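Local coordinates for tailspike protein (Acinetobacter phage vB_ApiP_P1, PDB 6E1R) that probably recognises and cleaves the capsular polysaccharide of its Acinetobacter host, as a trimeric tailspike with hydrolase activity, at residues Met170-Ser184 against Cys198-Asn211. Sequence-based numbering, arbitrary orientation.
Sequences MFKASTGGTATAFRS and CVFDRSLRYGIDAN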
loop_
_atom_site.group_PDB
_atom_site.type_symbol
_atom_site.label_atom_id
_atom_site.label_comp_id
_atom_site.label_asym_id
_atom_site.label_seq_id
_atom_site.Cartn_x
_atom_site.Cartn_y
_atom_site.Cartn_z
HETATM N N MSE A 170 1.645 -14.722 24.715
HETATM C CA MSE A 170 1.998 -15.911 23.952
HETATM C C MSE A 170 1.073 -17.062 24.319
HETATM O O MSE A 170 0.699 -17.219 25.478
HETATM C CB MSE A 170 3.458 -16.294 24.199
HETATM C CG MSE A 170 3.965 -17.422 23.322
HETATM SE SE MSE A 170 5.897 -17.628 23.450
HETATM C CE MSE A 170 6.144 -19.056 22.141
ATOM N N PHE A 171 0.695 -17.865 23.330
ATOM C CA PHE A 171 -0.233 -18.970 23.532
ATOM C C PHE A 171 0.474 -20.274 23.199
ATOM O O PHE A 171 0.994 -20.436 22.089
ATOM C CB PHE A 171 -1.485 -18.788 22.673
ATOM C CG PHE A 171 -2.195 -17.488 22.913
ATOM C CD1 PHE A 171 -3.131 -17.372 23.926
ATOM C CD2 PHE A 171 -1.915 -16.376 22.136
ATOM C CE1 PHE A 171 -3.784 -16.175 24.154
ATOM C CE2 PHE A 171 -2.564 -15.175 22.359
ATOM C CZ PHE A 171 -3.499 -15.075 23.369
ATOM N N LYS A 172 0.490 -21.199 24.156
ATOM C CA LYS A 172 1.148 -22.488 24.001
ATOM C C LYS A 172 0.162 -23.602 24.327
ATOM O O LYS A 172 -0.977 -23.360 24.737
ATOM C CB LYS A 172 2.390 -22.598 24.895
ATOM C CG LYS A 172 3.434 -21.519 24.675
ATOM C CD LYS A 172 4.629 -21.736 25.590
ATOM C CE LYS A 172 5.717 -20.707 25.342
ATOM N NZ LYS A 172 6.885 -20.895 26.247
ATOM N N ALA A 173 0.619 -24.837 24.141
ATOM C CA ALA A 173 -0.145 -26.026 24.487
ATOM C C ALA A 173 0.786 -27.017 25.169
ATOM O O ALA A 173 1.914 -27.229 24.716
ATOM C CB ALA A 173 -0.789 -26.666 23.251
ATOM N N SER A 174 0.310 -27.614 26.264
ATOM C CA SER A 174 1.136 -28.576 26.989
ATOM C C SER A 174 1.386 -29.825 26.154
ATOM O O SER A 174 2.471 -30.415 26.218
ATOM C CB SER A 174 0.480 -28.940 28.319
ATOM O OG SER A 174 -0.648 -29.771 28.116
ATOM N N THR A 175 0.396 -30.244 25.373
ATOM C CA THR A 175 0.530 -31.370 24.459
ATOM C C THR A 175 0.523 -30.851 23.029
ATOM O O THR A 175 -0.381 -30.105 22.638
ATOM C CB THR A 175 -0.596 -32.385 24.663
ATOM O OG1 THR A 175 -0.624 -32.800 26.035
ATOM C CG2 THR A 175 -0.383 -33.601 23.775
ATOM N N GLY A 176 1.531 -31.244 22.255
ATOM C CA GLY A 176 1.639 -30.763 20.889
ATOM C C GLY A 176 0.508 -31.281 20.017
ATOM O O GLY A 176 0.139 -32.456 20.065
ATOM N N GLY A 177 -0.045 -30.384 19.204
ATOM C CA GLY A 177 -1.145 -30.735 18.330
ATOM C C GLY A 177 -2.507 -30.705 18.975
ATOM O O GLY A 177 -3.435 -31.341 18.468
ATOM N N THR A 178 -2.658 -29.982 20.080
ATOM C CA THR A 178 -3.926 -29.884 20.783
ATOM C C THR A 178 -4.226 -28.422 21.080
ATOM O O THR A 178 -3.348 -27.558 21.005
ATOM C CB THR A 178 -3.921 -30.689 22.093
ATOM O OG1 THR A 178 -2.861 -30.227 22.940
ATOM C CG2 THR A 178 -3.733 -32.173 21.814
ATOM N N ALA A 179 -5.494 -28.161 21.396
ATOM C CA ALA A 179 -5.955 -26.867 21.886
ATOM C C ALA A 179 -5.787 -25.748 20.863
ATOM O O ALA A 179 -5.315 -25.971 19.743
ATOM C CB ALA A 179 -5.224 -26.498 23.179
ATOM N N THR A 180 -6.185 -24.540 21.253
ATOM C CA THR A 180 -6.060 -23.352 20.423
ATOM C C THR A 180 -6.204 -22.136 21.326
ATOM O O THR A 180 -6.681 -22.238 22.458
ATOM C CB THR A 180 -7.107 -23.321 19.302
ATOM O OG1 THR A 180 -6.941 -22.130 18.524
ATOM C CG2 THR A 180 -8.513 -23.349 19.875
ATOM N N ALA A 181 -5.784 -20.982 20.812
ATOM C CA ALA A 181 -5.916 -19.756 21.590
ATOM C C ALA A 181 -7.349 -19.243 21.609
ATOM O O ALA A 181 -7.788 -18.682 22.619
ATOM C CB ALA A 181 -4.980 -18.678 21.043
ATOM N N PHE A 182 -8.091 -19.426 20.517
ATOM C CA PHE A 182 -9.457 -18.931 20.414
ATOM C C PHE A 182 -10.305 -19.909 19.615
ATOM O O PHE A 182 -9.827 -20.517 18.652
ATOM C CB PHE A 182 -9.508 -17.550 19.746
ATOM C CG PHE A 182 -8.788 -16.479 20.511
ATOM C CD1 PHE A 182 -7.449 -16.218 20.271
ATOM C CD2 PHE A 182 -9.451 -15.730 21.467
ATOM C CE1 PHE A 182 -6.782 -15.233 20.975
ATOM C CE2 PHE A 182 -8.790 -14.744 22.174
ATOM C CZ PHE A 182 -7.454 -14.494 21.926
ATOM N N ARG A 183 -11.564 -20.051 20.021
ATOM C CA ARG A 183 -12.548 -20.807 19.261
ATOM C C ARG A 183 -13.909 -20.163 19.474
ATOM O O ARG A 183 -14.167 -19.560 20.519
ATOM C CB ARG A 183 -12.592 -22.282 19.671
ATOM C CG ARG A 183 -13.119 -23.203 18.580
ATOM C CD ARG A 183 -13.073 -24.662 19.002
ATOM N NE ARG A 183 -11.706 -25.155 19.133
ATOM C CZ ARG A 183 -11.013 -25.713 18.145
ATOM N NH1 ARG A 183 -11.559 -25.843 16.944
ATOM N NH2 ARG A 183 -9.774 -26.135 18.358
ATOM N N SER A 184 -14.777 -20.292 18.475
ATOM C CA SER A 184 -16.078 -19.639 18.485
ATOM C C SER A 184 -17.184 -20.655 18.740
ATOM O O SER A 184 -17.171 -21.757 18.182
ATOM C CB SER A 184 -16.343 -18.915 17.161
ATOM O OG SER A 184 -15.493 -17.793 17.014
ATOM N N CYS A 198 1.531 -10.556 19.607
ATOM C CA CYS A 198 1.163 -11.833 20.198
ATOM C C CYS A 198 1.836 -12.973 19.449
ATOM O O CYS A 198 1.919 -12.966 18.218
ATOM C CB CYS A 198 -0.355 -12.018 20.197
ATOM S SG CYS A 198 -1.243 -10.877 21.289
ATOM N N VAL A 199 2.322 -13.955 20.201
ATOM C CA VAL A 199 3.033 -15.098 19.647
ATOM C C VAL A 199 2.152 -16.329 19.791
ATOM O O VAL A 199 1.507 -16.527 20.827
ATOM C CB VAL A 199 4.393 -15.305 20.343
ATOM C CG1 VAL A 199 5.133 -16.488 19.738
ATOM C CG2 VAL A 199 5.231 -14.040 20.254
ATOM N N PHE A 200 2.118 -17.147 18.745
ATOM C CA PHE A 200 1.317 -18.365 18.714
ATOM C C PHE A 200 2.264 -19.540 18.522
ATOM O O PHE A 200 2.822 -19.725 17.434
ATOM C CB PHE A 200 0.263 -18.297 17.610
ATOM C CG PHE A 200 -0.750 -17.204 17.816
ATOM C CD1 PHE A 200 -0.464 -15.895 17.459
ATOM C CD2 PHE A 200 -1.986 -17.485 18.377
ATOM C CE1 PHE A 200 -1.394 -14.889 17.655
ATOM C CE2 PHE A 200 -2.919 -16.484 18.573
ATOM C CZ PHE A 200 -2.622 -15.184 18.212
ATOM N N ASP A 201 2.450 -20.323 19.581
ATOM C CA ASP A 201 3.404 -21.420 19.553
ATOM C C ASP A 201 2.929 -22.522 18.614
ATOM O O ASP A 201 1.730 -22.784 18.480
ATOM C CB ASP A 201 3.607 -21.973 20.966
ATOM C CG ASP A 201 4.838 -22.851 21.081
ATOM O OD1 ASP A 201 4.830 -23.964 20.516
ATOM O OD2 ASP A 201 5.815 -22.425 21.732
ATOM N N ARG A 202 3.892 -23.174 17.961
ATOM C CA ARG A 202 3.577 -24.235 17.014
ATOM C C ARG A 202 3.007 -25.474 17.691
ATOM O O ARG A 202 2.491 -26.356 16.997
ATOM C CB ARG A 202 4.827 -24.613 16.219
ATOM C CG ARG A 202 4.586 -24.842 14.739
ATOM C CD ARG A 202 5.822 -25.433 14.084
ATOM N NE ARG A 202 7.047 -24.770 14.522
ATOM C CZ ARG A 202 8.253 -25.328 14.486
ATOM N NH1 ARG A 202 8.400 -26.567 14.034
ATOM N NH2 ARG A 202 9.313 -24.652 14.906
ATOM N N SER A 203 3.091 -25.560 19.020
ATOM C CA SER A 203 2.485 -26.670 19.743
ATOM C C SER A 203 0.967 -26.657 19.640
ATOM O O SER A 203 0.336 -27.707 19.802
ATOM C CB SER A 203 2.909 -26.635 21.212
ATOM O OG SER A 203 2.628 -25.374 21.795
ATOM N N LEU A 204 0.373 -25.497 19.375
ATOM C CA LEU A 204 -1.068 -25.404 19.208
ATOM C C LEU A 204 -1.512 -26.142 17.952
ATOM O O LEU A 204 -0.786 -26.217 16.956
ATOM C CB LEU A 204 -1.496 -23.939 19.118
ATOM C CG LEU A 204 -1.348 -23.070 20.366
ATOM C CD1 LEU A 204 -1.530 -21.601 20.006
ATOM C CD2 LEU A 204 -2.340 -23.491 21.437
ATOM N N ARG A 205 -2.723 -26.700 18.008
ATOM C CA ARG A 205 -3.319 -27.276 16.807
ATOM C C ARG A 205 -3.774 -26.183 15.848
ATOM O O ARG A 205 -3.556 -26.281 14.634
ATOM C CB ARG A 205 -4.486 -28.188 17.187
ATOM C CG ARG A 205 -5.167 -28.849 16.003
ATOM C CD ARG A 205 -4.197 -29.690 15.195
ATOM N NE ARG A 205 -4.844 -30.295 14.036
ATOM C CZ ARG A 205 -4.923 -29.718 12.842
ATOM N NH1 ARG A 205 -4.397 -28.516 12.650
ATOM N NH2 ARG A 205 -5.530 -30.339 11.840
ATOM N N TYR A 206 -4.400 -25.134 16.376
ATOM C CA TYR A 206 -4.763 -23.953 15.608
ATOM C C TYR A 206 -4.307 -22.720 16.370
ATOM O O TYR A 206 -4.503 -22.635 17.586
ATOM C CB TYR A 206 -6.274 -23.881 15.363
ATOM C CG TYR A 206 -6.863 -25.120 14.734
ATOM C CD1 TYR A 206 -6.801 -25.325 13.363
ATOM C CD2 TYR A 206 -7.489 -26.082 15.514
ATOM C CE1 TYR A 206 -7.341 -26.457 12.787
ATOM C CE2 TYR A 206 -8.033 -27.216 14.948
ATOM C CZ TYR A 206 -7.955 -27.400 13.585
ATOM O OH TYR A 206 -8.498 -28.530 13.020
ATOM N N GLY A 207 -3.689 -21.778 15.664
ATOM C CA GLY A 207 -3.334 -20.519 16.286
ATOM C C GLY A 207 -4.575 -19.770 16.719
ATOM O O GLY A 207 -4.721 -19.412 17.892
ATOM N N ILE A 208 -5.480 -19.527 15.771
ATOM C CA ILE A 208 -6.778 -18.918 16.041
ATOM C C ILE A 208 -7.828 -19.709 15.274
ATOM O O ILE A 208 -7.764 -19.794 14.042
ATOM C CB ILE A 208 -6.827 -17.435 15.636
ATOM C CG1 ILE A 208 -5.843 -16.614 16.470
ATOM C CG2 ILE A 208 -8.239 -16.891 15.789
ATOM C CD1 ILE A 208 -5.828 -15.144 16.116
ATOM N N ASP A 209 -8.788 -20.290 15.992
ATOM C CA ASP A 209 -9.867 -21.031 15.349
ATOM C C ASP A 209 -11.211 -20.374 15.634
ATOM O O ASP A 209 -12.185 -21.056 15.973
ATOM C CB ASP A 209 -9.871 -22.491 15.808
ATOM C CG ASP A 209 -10.652 -23.394 14.869
ATOM O OD1 ASP A 209 -11.219 -22.881 13.879
ATOM O OD2 ASP A 209 -10.702 -24.616 15.119
ATOM N N ALA A 210 -11.272 -19.053 15.508
ATOM C CA ALA A 210 -12.477 -18.282 15.774
ATOM C C ALA A 210 -12.858 -17.475 14.539
ATOM O O ALA A 210 -12.065 -17.301 13.610
ATOM C CB ALA A 210 -12.282 -17.355 16.981
ATOM N N ASN A 211 -14.091 -16.972 14.540
ATOM C CA ASN A 211 -14.614 -16.196 13.416
ATOM C C ASN A 211 -14.153 -14.753 13.584
ATOM O O ASN A 211 -14.781 -13.960 14.290
ATOM C CB ASN A 211 -16.135 -16.299 13.359
ATOM C CG ASN A 211 -16.703 -15.843 12.027
ATOM O OD1 ASN A 211 -15.962 -15.571 11.085
ATOM N ND2 ASN A 211 -18.027 -15.763 11.944
#
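F171 and F200 sit next to each other on neighbouring parallel strands, their side chains running in the same direction. Their planes are only 26° apart but slid, centroids 5.3 Å from each other, so the rings barely overlap and meet mainly through F171 CD2 and F200 CE2. The methyl of A181, where the chain turns a corner, lies over one face of the F171 ring near its rim and meets the F200 ring at its edge. F222 on the next strand stacks on F200 and continues the aromatic row, and L204 CD1 packs against F171 CB, 3.9 Å away. On the other face of these strands the fully extended selenomethionine M170 crosses V199, its CE 3.7 Å from V199 CG1.

Where the chain leaves the strands, S203 bonds through both its side chain and its backbone. With chi1 at 54°, its OG sits between its own backbone N and carbonyl carbon, from where it accepts A173 N at 3.1 Å and donates to D201 OD1. That oxygen also takes S203 N on its anti lone pair, making an Asx turn, and S227 N from outside is a third donor. S203 O, in turn, receives G177 N at 2.8 Å. Farther on, T180 OG1 donates to Y206 O at 2.7 Å from above the carbonyl plane, and S184 OG, also bonded to G188 O, accepts N211 N at 3.0 Å. Parallel strands stacked coil on coil, with sharp corners between them and a short aromatic row inside, are characteristic of the right-handed parallel beta-helix of phage tailspikes.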